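Long-range contacts in benzoate transport porin BenP (Acinetobacter baumannii AB307-0294, PDB 5DL8), which forms a beta-barrel in the outer membrane that probably lets small solutes, perhaps benzoate-like compounds, diffuse across: residues K355-S361 with I384-H390; H278-Y284 with Y321-Y327; Y250-K254 with A292-P296; D96-P100 with S145-L149. All coordinates share one frame; numbering follows the deposited sequence. Where two conformers were deposited one is given.

Interaction 1 (K355-S361 with I384-H390). With CA (calcium ion), chain H.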
loop_
_atom_site.group_PDB
_atom_site.type_symbol
_atom_site.label_atom_id
_atom_site.label_comp_id
_atom_site.label_asym_id
_atom_site.label_seq_id
_atom_site.Cartn_x
_atom_site.Cartn_y
_atom_site.Cartn_z
ATOM N N LYS A 355 11.705 -27.603 -7.870
ATOM C CA LYS A 355 12.241 -26.677 -6.899
ATOM C C LYS A 355 12.528 -25.364 -7.626
ATOM O O LYS A 355 13.098 -25.377 -8.715
ATOM C CB LYS A 355 13.515 -27.209 -6.317
ATOM C CG LYS A 355 13.401 -28.597 -5.675
ATOM C CD LYS A 355 14.652 -28.909 -4.865
ATOM C CE LYS A 355 14.546 -28.193 -3.527
ATOM N NZ LYS A 355 15.746 -27.382 -3.245
ATOM N N ASN A 356 12.115 -24.240 -7.032
ATOM C CA ASN A 356 12.269 -22.972 -7.702
ATOM C C ASN A 356 13.037 -21.976 -6.866
ATOM O O ASN A 356 13.135 -22.107 -5.684
ATOM C CB ASN A 356 10.857 -22.459 -8.098
ATOM C CG ASN A 356 10.840 -21.626 -9.335
ATOM O OD1 ASN A 356 11.851 -21.356 -9.914
ATOM N ND2 ASN A 356 9.664 -21.180 -9.725
ATOM N N HIS A 357 13.525 -20.913 -7.525
ATOM C CA HIS A 357 14.128 -19.813 -6.851
ATOM C C HIS A 357 13.988 -18.570 -7.659
ATOM O O HIS A 357 13.879 -18.628 -8.919
ATOM C CB HIS A 357 15.602 -20.173 -6.450
ATOM C CG HIS A 357 16.567 -20.428 -7.584
ATOM N ND1 HIS A 357 17.177 -19.418 -8.310
ATOM C CD2 HIS A 357 17.099 -21.575 -8.061
ATOM C CE1 HIS A 357 17.995 -19.929 -9.218
ATOM N NE2 HIS A 357 17.984 -21.235 -9.066
ATOM N N GLU A 358 14.021 -17.403 -6.993
ATOM C CA GLU A 358 13.801 -16.154 -7.765
ATOM C C GLU A 358 14.497 -14.971 -7.110
ATOM O O GLU A 358 14.805 -15.020 -5.915
ATOM C CB GLU A 358 12.287 -15.887 -7.910
ATOM C CG GLU A 358 11.670 -15.661 -6.545
ATOM C CD GLU A 358 10.147 -15.621 -6.486
ATOM O OE1 GLU A 358 9.602 -15.431 -5.317
ATOM O OE2 GLU A 358 9.500 -15.746 -7.589
ATOM N N THR A 359 14.763 -13.942 -7.879
ATOM C CA THR A 359 15.412 -12.743 -7.399
ATOM C C THR A 359 14.683 -11.534 -7.872
ATOM O O THR A 359 14.144 -11.526 -8.991
ATOM C CB THR A 359 16.943 -12.609 -7.807
ATOM O OG1 THR A 359 17.089 -12.575 -9.235
ATOM C CG2 THR A 359 17.767 -13.708 -7.264
ATOM N N GLU A 360 14.682 -10.475 -7.081
ATOM C CA GLU A 360 14.117 -9.174 -7.534
ATOM C C GLU A 360 15.016 -8.040 -7.048
ATOM O O GLU A 360 15.325 -7.968 -5.864
ATOM C CB GLU A 360 12.735 -8.937 -6.978
ATOM C CG GLU A 360 12.039 -7.672 -7.591
ATOM C CD GLU A 360 10.676 -7.312 -6.986
ATOM O OE1 GLU A 360 9.740 -8.166 -7.027
ATOM O OE2 GLU A 360 10.551 -6.167 -6.480
ATOM N N SER A 361 15.467 -7.201 -7.965
ATOM C CA SER A 361 16.209 -5.982 -7.646
ATOM C C SER A 361 15.309 -4.769 -7.945
ATOM O O SER A 361 14.449 -4.831 -8.802
ATOM C CB SER A 361 17.596 -5.971 -8.361
ATOM O OG SER A 361 17.408 -5.994 -9.750
ATOM N N ILE A 384 12.747 -2.168 -11.905
ATOM C CA ILE A 384 12.576 -3.518 -11.374
ATOM C C ILE A 384 13.125 -4.548 -12.322
ATOM O O ILE A 384 12.891 -4.488 -13.563
ATOM C CB ILE A 384 11.107 -3.745 -11.067
ATOM C CG1 ILE A 384 10.680 -2.805 -9.899
ATOM C CG2 ILE A 384 10.831 -5.194 -10.566
ATOM C CD1 ILE A 384 9.241 -2.487 -10.111
ATOM N N ASP A 385 13.966 -5.411 -11.812
ATOM C CA ASP A 385 14.398 -6.641 -12.519
ATOM C C ASP A 385 14.058 -7.886 -11.659
ATOM O O ASP A 385 14.655 -8.079 -10.529
ATOM C CB ASP A 385 15.930 -6.661 -12.842
ATOM C CG ASP A 385 16.322 -5.563 -13.841
ATOM O OD1 ASP A 385 16.260 -5.891 -15.075
ATOM O OD2 ASP A 385 16.684 -4.416 -13.412
ATOM N N TYR A 386 13.229 -8.764 -12.266
ATOM C CA TYR A 386 12.780 -10.024 -11.705
ATOM C C TYR A 386 13.317 -11.153 -12.512
ATOM O O TYR A 386 13.174 -11.197 -13.710
ATOM C CB TYR A 386 11.245 -10.056 -11.690
ATOM C CG TYR A 386 10.641 -11.402 -11.235
ATOM C CD1 TYR A 386 10.694 -11.798 -9.872
ATOM C CD2 TYR A 386 10.080 -12.305 -12.158
ATOM C CE1 TYR A 386 10.163 -13.010 -9.447
ATOM C CE2 TYR A 386 9.569 -13.534 -11.723
ATOM C CZ TYR A 386 9.606 -13.873 -10.355
ATOM O OH TYR A 386 9.093 -15.051 -9.918
ATOM N N ASN A 387 13.845 -12.154 -11.844
ATOM C CA ASN A 387 14.226 -13.413 -12.495
ATOM C C ASN A 387 13.856 -14.644 -11.645
ATOM O O ASN A 387 14.004 -14.657 -10.456
ATOM C CB ASN A 387 15.736 -13.469 -12.814
ATOM C CG ASN A 387 16.215 -12.324 -13.762
ATOM O OD1 ASN A 387 16.391 -12.512 -14.982
ATOM N ND2 ASN A 387 16.487 -11.189 -13.196
ATOM N N VAL A 388 13.576 -15.745 -12.330
ATOM C CA VAL A 388 13.028 -16.949 -11.711
ATOM C C VAL A 388 13.496 -18.136 -12.500
ATOM O O VAL A 388 13.505 -18.054 -13.732
ATOM C CB VAL A 388 11.461 -16.875 -11.548
ATOM C CG1 VAL A 388 10.685 -16.669 -12.895
ATOM C CG2 VAL A 388 10.941 -18.112 -10.813
ATOM N N LYS A 389 13.861 -19.252 -11.845
ATOM C CA LYS A 389 14.244 -20.425 -12.637
ATOM C C LYS A 389 13.082 -21.056 -13.506
ATOM O O LYS A 389 13.266 -21.350 -14.708
ATOM C CB LYS A 389 14.832 -21.465 -11.722
ATOM C CG LYS A 389 15.503 -22.628 -12.431
ATOM C CD LYS A 389 15.882 -23.743 -11.421
ATOM C CE LYS A 389 16.676 -24.841 -12.151
ATOM N NZ LYS A 389 17.071 -25.861 -11.171
ATOM N N HIS A 390 11.913 -21.267 -12.899
ATOM C CA HIS A 390 10.674 -21.600 -13.657
ATOM C C HIS A 390 9.624 -20.481 -13.571
ATOM O O HIS A 390 9.031 -20.219 -12.496
ATOM C CB HIS A 390 10.112 -22.922 -13.149
ATOM C CG HIS A 390 11.087 -24.034 -13.243
ATOM N ND1 HIS A 390 11.898 -24.412 -12.197
ATOM C CD2 HIS A 390 11.398 -24.852 -14.268
ATOM C CE1 HIS A 390 12.657 -25.427 -12.567
ATOM N NE2 HIS A 390 12.384 -25.703 -13.825
HETATM CA CA CA H . 12.697 -17.845 -16.348
HETATM O O HOH W 1 16.517 -10.422 -10.509
HETATM O O HOH W 2 16.754 -3.539 -10.703
#

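Interaction 2 (H278-Y284 with Y321-Y327)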
loop_
_atom_site.group_PDB
_atom_site.type_symbol
_atom_site.label_atom_id
_atom_site.label_comp_id
_atom_site.label_asym_id
_atom_site.label_seq_id
_atom_site.Cartn_x
_atom_site.Cartn_y
_atom_site.Cartn_z
ATOM N N HIS A 278 23.380 7.616 5.016
ATOM C CA HIS A 278 23.259 6.235 4.551
ATOM C C HIS A 278 22.238 5.496 5.334
ATOM O O HIS A 278 22.126 5.726 6.572
ATOM C CB HIS A 278 24.558 5.485 4.792
ATOM C CG HIS A 278 25.774 6.214 4.352
ATOM N ND1 HIS A 278 26.418 5.907 3.183
ATOM C CD2 HIS A 278 26.510 7.170 4.955
ATOM C CE1 HIS A 278 27.512 6.637 3.082
ATOM N NE2 HIS A 278 27.594 7.399 4.156
ATOM N N THR A 279 21.640 4.515 4.665
ATOM C CA THR A 279 20.650 3.536 5.242
ATOM C C THR A 279 21.048 2.115 4.766
ATOM O O THR A 279 21.345 1.936 3.588
ATOM C CB THR A 279 19.221 3.887 4.792
ATOM O OG1 THR A 279 18.839 5.139 5.344
ATOM C CG2 THR A 279 18.178 2.842 5.325
ATOM N N PHE A 280 21.147 1.119 5.661
ATOM C CA PHE A 280 21.452 -0.279 5.275
ATOM C C PHE A 280 20.455 -1.163 6.003
ATOM O O PHE A 280 20.291 -1.101 7.227
ATOM C CB PHE A 280 22.916 -0.714 5.585
ATOM C CG PHE A 280 23.350 -2.105 4.972
ATOM C CD1 PHE A 280 23.792 -2.232 3.640
ATOM C CD2 PHE A 280 23.428 -3.272 5.762
ATOM C CE1 PHE A 280 24.225 -3.461 3.123
ATOM C CE2 PHE A 280 23.847 -4.488 5.216
ATOM C CZ PHE A 280 24.243 -4.583 3.913
ATOM N N GLY A 281 19.812 -2.029 5.255
ATOM C CA GLY A 281 18.808 -2.965 5.862
ATOM C C GLY A 281 19.083 -4.403 5.456
ATOM O O GLY A 281 19.637 -4.693 4.330
ATOM N N LEU A 282 18.780 -5.313 6.395
ATOM C CA LEU A 282 18.741 -6.747 6.120
ATOM C C LEU A 282 17.439 -7.266 6.645
ATOM O O LEU A 282 17.072 -6.973 7.798
ATOM C CB LEU A 282 19.834 -7.533 6.890
ATOM C CG LEU A 282 21.275 -7.204 6.676
ATOM C CD1 LEU A 282 22.217 -7.696 7.822
ATOM C CD2 LEU A 282 21.598 -7.817 5.330
ATOM N N GLY A 283 16.781 -8.137 5.858
ATOM C CA GLY A 283 15.603 -8.801 6.347
ATOM C C GLY A 283 15.521 -10.272 5.917
ATOM O O GLY A 283 16.178 -10.713 4.928
ATOM N N TYR A 284 14.626 -10.969 6.624
ATOM C CA TYR A 284 14.324 -12.387 6.444
ATOM C C TYR A 284 12.798 -12.564 6.560
ATOM O O TYR A 284 12.157 -11.948 7.388
ATOM C CB TYR A 284 15.032 -13.283 7.458
ATOM C CG TYR A 284 14.663 -14.777 7.232
ATOM C CD1 TYR A 284 15.159 -15.484 6.101
ATOM C CD2 TYR A 284 13.714 -15.474 8.110
ATOM C CE1 TYR A 284 14.823 -16.832 5.903
ATOM C CE2 TYR A 284 13.338 -16.834 7.882
ATOM C CZ TYR A 284 13.939 -17.522 6.809
ATOM O OH TYR A 284 13.625 -18.837 6.524
ATOM N N TYR A 321 15.566 -13.572 1.551
ATOM C CA TYR A 321 16.685 -12.831 2.142
ATOM C C TYR A 321 16.751 -11.501 1.454
ATOM O O TYR A 321 16.809 -11.455 0.196
ATOM C CB TYR A 321 18.030 -13.588 2.005
ATOM C CG TYR A 321 17.945 -15.020 2.512
ATOM C CD1 TYR A 321 17.446 -15.960 1.682
ATOM C CD2 TYR A 321 18.287 -15.403 3.777
ATOM C CE1 TYR A 321 17.244 -17.241 2.050
ATOM C CE2 TYR A 321 18.125 -16.763 4.176
ATOM C CZ TYR A 321 17.610 -17.664 3.248
ATOM O OH TYR A 321 17.304 -19.012 3.381
ATOM N N HIS A 322 16.661 -10.430 2.275
ATOM C CA HIS A 322 16.402 -9.043 1.781
ATOM C C HIS A 322 17.563 -8.136 2.190
ATOM O O HIS A 322 18.078 -8.204 3.340
ATOM C CB HIS A 322 15.063 -8.447 2.359
ATOM C CG HIS A 322 13.843 -9.271 2.070
ATOM N ND1 HIS A 322 12.727 -8.756 1.460
ATOM C CD2 HIS A 322 13.536 -10.543 2.387
ATOM C CE1 HIS A 322 11.801 -9.682 1.386
ATOM N NE2 HIS A 322 12.294 -10.786 1.897
ATOM N N VAL A 323 18.030 -7.322 1.265
ATOM C CA VAL A 323 19.122 -6.411 1.545
ATOM C C VAL A 323 18.771 -5.060 0.943
ATOM O O VAL A 323 18.223 -5.019 -0.189
ATOM C CB VAL A 323 20.404 -6.856 0.847
ATOM C CG1 VAL A 323 21.572 -5.973 1.253
ATOM C CG2 VAL A 323 20.738 -8.271 1.186
ATOM N N MET A 324 19.196 -3.987 1.610
ATOM C CA MET A 324 18.833 -2.656 1.242
ATOM C C MET A 324 20.032 -1.683 1.506
ATOM O O MET A 324 20.636 -1.759 2.603
ATOM C CB MET A 324 17.649 -2.262 2.096
ATOM C CG MET A 324 16.294 -2.914 1.778
ATOM S SD MET A 324 15.616 -3.798 3.181
ATOM C CE MET A 324 14.149 -4.564 2.540
ATOM N N TYR A 325 20.385 -0.827 0.512
ATOM C CA TYR A 325 21.296 0.277 0.712
ATOM C C TYR A 325 20.719 1.563 0.144
ATOM O O TYR A 325 20.193 1.545 -0.966
ATOM C CB TYR A 325 22.690 0.024 0.185
ATOM C CG TYR A 325 23.576 1.310 0.318
ATOM C CD1 TYR A 325 23.985 1.742 1.577
ATOM C CD2 TYR A 325 23.869 2.157 -0.826
ATOM C CE1 TYR A 325 24.735 2.896 1.740
ATOM C CE2 TYR A 325 24.601 3.332 -0.702
ATOM C CZ TYR A 325 25.074 3.698 0.585
ATOM O OH TYR A 325 25.830 4.877 0.786
ATOM N N GLY A 326 20.783 2.660 0.905
ATOM C CA GLY A 326 20.099 3.955 0.582
ATOM C C GLY A 326 21.093 5.133 0.812
ATOM O O GLY A 326 21.798 5.131 1.803
ATOM N N TYR A 327 21.139 6.133 -0.083
ATOM C CA TYR A 327 21.874 7.358 0.211
ATOM C C TYR A 327 21.034 8.570 -0.083
ATOM O O TYR A 327 20.454 8.714 -1.219
ATOM C CB TYR A 327 23.203 7.463 -0.482
ATOM C CG TYR A 327 24.052 8.603 0.132
ATOM C CD1 TYR A 327 24.671 8.451 1.365
ATOM C CD2 TYR A 327 24.275 9.878 -0.560
ATOM C CE1 TYR A 327 25.436 9.478 1.960
ATOM C CE2 TYR A 327 25.046 10.874 0.046
ATOM C CZ TYR A 327 25.624 10.656 1.310
ATOM O OH TYR A 327 26.335 11.671 1.932
#

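Interaction 3 (Y250-K254 with A292-P296)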
loop_
_atom_site.group_PDB
_atom_site.type_symbol
_atom_site.label_atom_id
_atom_site.label_comp_id
_atom_site.label_asym_id
_atom_site.label_seq_id
_atom_site.Cartn_x
_atom_site.Cartn_y
_atom_site.Cartn_z
ATOM N N TYR A 250 4.353 -10.687 12.361
ATOM C CA TYR A 250 3.689 -12.014 12.280
ATOM C C TYR A 250 2.312 -11.870 11.690
ATOM O O TYR A 250 1.466 -11.106 12.174
ATOM C CB TYR A 250 3.623 -12.716 13.617
ATOM C CG TYR A 250 2.816 -14.035 13.601
ATOM C CD1 TYR A 250 3.390 -15.195 13.188
ATOM C CD2 TYR A 250 1.501 -14.096 14.025
ATOM C CE1 TYR A 250 2.677 -16.411 13.171
ATOM C CE2 TYR A 250 0.817 -15.260 14.077
ATOM C CZ TYR A 250 1.409 -16.421 13.605
ATOM O OH TYR A 250 0.709 -17.607 13.542
ATOM N N PHE A 251 2.128 -12.569 10.602
ATOM C CA PHE A 251 0.796 -12.703 9.974
ATOM C C PHE A 251 0.263 -14.170 10.062
ATOM O O PHE A 251 0.997 -15.147 9.751
ATOM C CB PHE A 251 0.779 -12.290 8.453
ATOM C CG PHE A 251 1.034 -10.846 8.153
ATOM C CD1 PHE A 251 2.289 -10.366 8.067
ATOM C CD2 PHE A 251 0.018 -10.024 7.855
ATOM C CE1 PHE A 251 2.537 -9.022 7.793
ATOM C CE2 PHE A 251 0.204 -8.701 7.554
ATOM C CZ PHE A 251 1.460 -8.174 7.515
ATOM N N ASN A 252 -1.032 -14.279 10.275
ATOM C CA ASN A 252 -1.702 -15.590 10.189
ATOM C C ASN A 252 -2.955 -15.410 9.362
ATOM O O ASN A 252 -3.774 -14.628 9.753
ATOM C CB ASN A 252 -2.133 -16.047 11.578
ATOM C CG ASN A 252 -2.543 -17.553 11.679
ATOM O OD1 ASN A 252 -3.643 -17.991 11.250
ATOM N ND2 ASN A 252 -1.699 -18.320 12.321
ATOM N N ALA A 253 -3.081 -16.211 8.306
ATOM C CA ALA A 253 -4.273 -16.253 7.375
ATOM C C ALA A 253 -4.923 -17.694 7.272
ATOM O O ALA A 253 -4.296 -18.681 6.926
ATOM C CB ALA A 253 -3.872 -15.775 5.989
ATOM N N LYS A 254 -6.208 -17.721 7.494
ATOM C CA LYS A 254 -6.961 -18.920 7.472
ATOM C C LYS A 254 -8.328 -18.762 6.878
ATOM O O LYS A 254 -9.034 -17.812 7.213
ATOM C CB LYS A 254 -7.121 -19.375 8.936
ATOM C CG LYS A 254 -7.297 -20.823 9.063
ATOM C CD LYS A 254 -5.919 -21.499 8.994
ATOM C CE LYS A 254 -6.091 -23.059 9.035
ATOM N NZ LYS A 254 -6.693 -23.736 7.790
ATOM N N ALA A 292 0.186 -20.720 -0.201
ATOM C CA ALA A 292 0.742 -19.362 -0.362
ATOM C C ALA A 292 -0.002 -18.361 0.570
ATOM O O ALA A 292 -1.184 -18.578 0.960
ATOM C CB ALA A 292 0.587 -18.907 -1.851
ATOM N N TYR A 293 0.694 -17.268 0.924
ATOM C CA TYR A 293 0.102 -16.190 1.675
ATOM C C TYR A 293 -0.888 -15.429 0.751
ATOM O O TYR A 293 -0.504 -15.005 -0.267
ATOM C CB TYR A 293 1.133 -15.239 2.322
ATOM C CG TYR A 293 0.452 -14.424 3.371
ATOM C CD1 TYR A 293 0.311 -14.932 4.636
ATOM C CD2 TYR A 293 -0.169 -13.230 3.086
ATOM C CE1 TYR A 293 -0.382 -14.264 5.600
ATOM C CE2 TYR A 293 -0.911 -12.552 4.048
ATOM C CZ TYR A 293 -1.021 -13.086 5.296
ATOM O OH TYR A 293 -1.751 -12.533 6.349
ATOM N N PRO A 294 -2.185 -15.327 1.103
ATOM C CA PRO A 294 -3.204 -14.694 0.212
ATOM C C PRO A 294 -3.230 -13.188 0.193
ATOM O O PRO A 294 -3.067 -12.528 1.194
ATOM C CB PRO A 294 -4.525 -15.182 0.862
ATOM C CG PRO A 294 -4.206 -15.225 2.310
ATOM C CD PRO A 294 -2.771 -15.652 2.433
ATOM N N LEU A 295 -3.550 -12.644 -0.937
ATOM C CA LEU A 295 -3.847 -11.211 -1.164
ATOM C C LEU A 295 -5.232 -11.163 -1.843
ATOM O O LEU A 295 -5.541 -12.018 -2.615
ATOM C CB LEU A 295 -2.761 -10.651 -2.113
ATOM C CG LEU A 295 -1.551 -10.511 -1.219
ATOM C CD1 LEU A 295 -0.315 -11.377 -1.536
ATOM C CD2 LEU A 295 -1.331 -9.094 -0.714
ATOM N N PRO A 296 -6.063 -10.170 -1.516
ATOM C CA PRO A 296 -7.254 -9.935 -2.191
ATOM C C PRO A 296 -7.037 -9.554 -3.681
ATOM O O PRO A 296 -5.961 -9.142 -4.056
ATOM C CB PRO A 296 -7.939 -8.842 -1.397
ATOM C CG PRO A 296 -6.957 -8.367 -0.307
ATOM C CD PRO A 296 -5.707 -9.163 -0.459
#

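Interaction 4 (D96-P100 with S145-L149)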
loop_
_atom_site.group_PDB
_atom_site.type_symbol
_atom_site.label_atom_id
_atom_site.label_comp_id
_atom_site.label_asym_id
_atom_site.label_seq_id
_atom_site.Cartn_x
_atom_site.Cartn_y
_atom_site.Cartn_z
ATOM N N ASP A 96 -2.536 -3.716 -18.012
ATOM C CA ASP A 96 -1.336 -3.174 -17.353
ATOM C C ASP A 96 -1.335 -3.113 -15.829
ATOM O O ASP A 96 -0.293 -2.859 -15.231
ATOM C CB ASP A 96 -0.955 -1.762 -18.026
ATOM C CG ASP A 96 -1.946 -0.648 -17.736
ATOM O OD1 ASP A 96 -3.000 -0.845 -17.026
ATOM O OD2 ASP A 96 -1.595 0.465 -18.192
ATOM N N THR A 97 -2.498 -3.238 -15.228
ATOM C CA THR A 97 -2.661 -3.044 -13.771
ATOM C C THR A 97 -2.536 -1.653 -13.282
ATOM O O THR A 97 -2.422 -1.472 -12.009
ATOM C CB THR A 97 -1.736 -3.957 -12.817
ATOM O OG1 THR A 97 -0.479 -3.317 -12.715
ATOM C CG2 THR A 97 -1.547 -5.462 -13.351
ATOM N N VAL A 98 -2.619 -0.683 -14.227
ATOM C CA VAL A 98 -2.515 0.742 -13.936
ATOM C C VAL A 98 -3.810 1.422 -14.175
ATOM O O VAL A 98 -4.278 2.265 -13.349
ATOM C CB VAL A 98 -1.418 1.465 -14.798
ATOM C CG1 VAL A 98 -1.258 2.905 -14.325
ATOM C CG2 VAL A 98 -0.085 0.740 -14.602
ATOM N N LEU A 99 -4.349 1.128 -15.363
ATOM C CA LEU A 99 -5.576 1.735 -15.837
ATOM C C LEU A 99 -6.557 0.611 -16.018
ATOM O O LEU A 99 -6.155 -0.522 -16.153
ATOM C CB LEU A 99 -5.429 2.482 -17.225
ATOM C CG LEU A 99 -4.190 3.392 -17.407
ATOM C CD1 LEU A 99 -4.010 3.824 -18.925
ATOM C CD2 LEU A 99 -4.154 4.623 -16.490
ATOM N N PRO A 100 -7.852 0.920 -16.044
ATOM C CA PRO A 100 -8.784 -0.182 -16.250
ATOM C C PRO A 100 -8.491 -0.879 -17.582
ATOM O O PRO A 100 -7.891 -0.212 -18.525
ATOM C CB PRO A 100 -10.154 0.530 -16.373
ATOM C CG PRO A 100 -9.966 1.845 -15.708
ATOM C CD PRO A 100 -8.524 2.198 -15.851
ATOM N N SER A 145 1.268 3.368 -6.017
ATOM C CA SER A 145 2.445 2.816 -6.782
ATOM C C SER A 145 2.322 3.051 -8.369
ATOM O O SER A 145 3.339 2.925 -9.223
ATOM C CB SER A 145 2.576 1.286 -6.459
ATOM O OG SER A 145 1.431 0.554 -6.969
ATOM N N ARG A 146 1.115 3.415 -8.790
ATOM C CA ARG A 146 0.891 3.433 -10.251
ATOM C C ARG A 146 0.362 4.820 -10.709
ATOM O O ARG A 146 1.119 5.784 -10.603
ATOM C CB ARG A 146 -0.016 2.256 -10.637
ATOM C CG ARG A 146 0.501 0.845 -10.350
ATOM C CD ARG A 146 1.842 0.623 -10.936
ATOM N NE ARG A 146 2.152 -0.799 -11.101
ATOM C CZ ARG A 146 2.460 -1.687 -10.116
ATOM N NH1 ARG A 146 2.478 -1.364 -8.803
ATOM N NH2 ARG A 146 2.683 -2.949 -10.475
ATOM N N GLN A 147 -0.917 4.918 -11.104
ATOM C CA GLN A 147 -1.476 6.160 -11.506
ATOM C C GLN A 147 -2.475 6.659 -10.476
ATOM O O GLN A 147 -2.046 7.243 -9.446
ATOM C CB GLN A 147 -2.026 6.064 -12.946
ATOM C CG GLN A 147 -2.646 7.305 -13.533
ATOM C CD GLN A 147 -1.849 8.576 -13.293
ATOM O OE1 GLN A 147 -1.897 9.141 -12.198
ATOM N NE2 GLN A 147 -1.171 9.082 -14.332
ATOM N N LEU A 148 -3.764 6.424 -10.647
ATOM C CA LEU A 148 -4.741 6.863 -9.562
ATOM C C LEU A 148 -4.615 5.935 -8.281
ATOM O O LEU A 148 -3.961 4.859 -8.350
ATOM C CB LEU A 148 -6.147 7.016 -10.109
ATOM C CG LEU A 148 -6.287 7.901 -11.383
ATOM C CD1 LEU A 148 -7.759 8.125 -11.735
ATOM C CD2 LEU A 148 -5.568 9.239 -11.095
ATOM N N LEU A 149 -5.165 6.386 -7.160
ATOM C CA LEU A 149 -4.961 5.785 -5.805
ATOM C C LEU A 149 -6.219 5.002 -5.332
ATOM O O LEU A 149 -7.412 5.374 -5.536
ATOM C CB LEU A 149 -4.764 6.886 -4.818
ATOM C CG LEU A 149 -3.408 7.562 -4.587
ATOM C CD1 LEU A 149 -2.570 7.708 -5.799
ATOM C CD2 LEU A 149 -3.507 8.884 -3.838
HETATM O O HOH W 3 -3.205 3.200 -11.074
#

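Interaction 1 (K355-S361 with I384-H390)
Lys-389 CB covers one face of the His-357 imidazole, 4.2 Å from the ring centroid, while two other rings are approached at their edges: the phenol of Tyr-386 by the carboxylate of Glu-358, the His-390 ring by Asn-356 OD1. They lie in and just beyond a beta hairpin of the porin barrel, whose antiparallel strands 355-368 and 377-388 are bonded through Thr-359 with Asn-387 and Ser-361 with Asp-385. Tyr-386 donates its hydroxyl to Glu-358, OH to OE2 at a very short 2.5 Å. Its ring, CG anti to the backbone N (chi1 175°), is carried across toward strand 355-368 and that carboxylate, which is turned steeply to the ring plane. Glu-358 OE1 pairs with Lys-315, so this buried acid has a partner for each oxygen. Where strand 377-388 gives way to loop, an asparagine suits the place because its amide both donates and accepts: Asn-356 OD1 takes His-390 N at 3.0 Å in a nearly straight bond, and Asn-356 ND2 donates to His-390 O at 3.0 Å. His-357 N reaches the same OD1 from the opposite face. Val-388, paired with Glu-358, uses its backbone O to bind the calcium ion at 2.8 Å, a site that Gly-391 O shares.

Interaction 2 (H278-Y284 with Y321-Y327)
Thr-279 with Gly-326, Gly-281 with Met-324 and Gly-283 with His-322 form hydrogen-bonded pairs between two antiparallel strands, their directions 175° apart and their axes 4.5 Å from each other. Each pair sets a glycine opposite a side chain, and Thr-279, Met-324 and His-322 each sit beside bare backbone; His-322 CB lies 3.6 Å from Gly-283 O. The other face carries the large rings. His-278 is gripped twice: its ND1 shares a hydrogen bond of 2.7 Å with Tyr-325 OH, near the plane of both rings, and the edge of Tyr-327 comes over its face, CE1 standing 3.6 Å above the imidazole plane near its centre. The trans chi1 of Tyr-325 (175°) swings its phenol toward the histidine's strand. At the far end Tyr-284 and Tyr-321 lie side by side and point the same way, CE1 of the first 3.7 Å from CE2 of the second; their hydroxyls bond to Gln-286 and His-346. Between the two groups the side chains that meet are apolar: Phe-280 and Leu-282 flank Val-323, Leu-282 CD2 4.3 Å from Val-323 CG2. Amphipathic tyrosines and a histidine flanking apolar surface residues are consistent with the aromatic girdle and lipid-facing belt of an outer-membrane beta barrel.

Interaction 3 (Y250-K254 with A292-P296)
Phe-251, on barrel strand 243-255, is the first residue of its segment to meet segment 292-296, part of the long loop between strands 278-288 and 319-328, which here packs against the wall of the barrel. Its CB bond points toward the loop, and Tyr-293 OH comes in beside it, 3.3 Å from Phe-251 CB and 3.4 Å from CD2. The side chains cross at about a right angle, with ring planes 70° apart. That hydroxyl also bonds to Lys-228 on the neighbouring strand, which gives this polar end a partner in an otherwise greasy contact, and Phe-305 meets both rings edge-to-face. Asn-252 turns to the other side of the strand and gives its ND2 to Tyr-250 OH. Ala-253 points toward the loop again, and its small methyl lets the loop come close: Tyr-293 CE1 approaches Ala-253 CB at 3.8 Å. Pro-294, rigid and apolar, lays its CD over one face of the Tyr-293 ring, and that same CD sits 3.7 Å from Ala-253 CB.

Interaction 4 (D96-P100 with S145-L149)
Val-98 and Gln-147 make the close part of this contact, in which two barrel loops, one between strands 72-87 and 101-102 and the other between strands 132-133 and 151-153, pack together. With chi1 at -173°, Val-98 CG1 is swung away from its own amide nitrogen and comes within 3.5 Å of Gln-147 CB and 3.9 Å of Arg-146 CB; a branched, compact side chain suits this buried seam. The glutamine then bends away, carrying its amide NE2 to Ser-51 and leaving CB to meet the valine. The valine's loop is held in shape by an Asx turn, extended to an Asx motif by Leu-99 N: Asp-96 OD1 accepts Val-98 N from above the carboxylate plane and Leu-99 N on its syn side, two donors on the same face. Toward the Arg-146 guanidinium the fit slackens. It passes Thr-97 obliquely, NH2 3.9 Å from OG1, and both groups are engaged within their own segments, Thr-97 OG1 with Asp-96 O at 2.6 Å and Arg-146 NH1 with Ser-145 OG. Arg-178 and Arg-398 come near the same guanidinium, consistent with the basic residues lining OprD-family channels. A water bridges the two backbones, 2.7 Å from Val-98 O and accepting from Gln-147 N at 2.9 Å.

Overall arrangement
Interactions 1 and 2 are wall contacts: each stitches neighbouring antiparallel strands by backbone bonds, and they differ mainly in what their faces carry. The first is polar, with a calcium ion bound at one end, the second rich in aromatic rings and exposed apolar residues. Interactions 3 and 4 are smaller and mostly buried, with no direct hydrogen bond across either. In 3 a loop packs hydrophobically on a strand; in 4 two loops meet through aliphatic groups, a water and a basic fringe. Interactions 2 and 3 cross along the chain, because the loop of 292-296 lies between the two strands of 2. None touches another; the centres of 1 and 2 are about 19 Å apart.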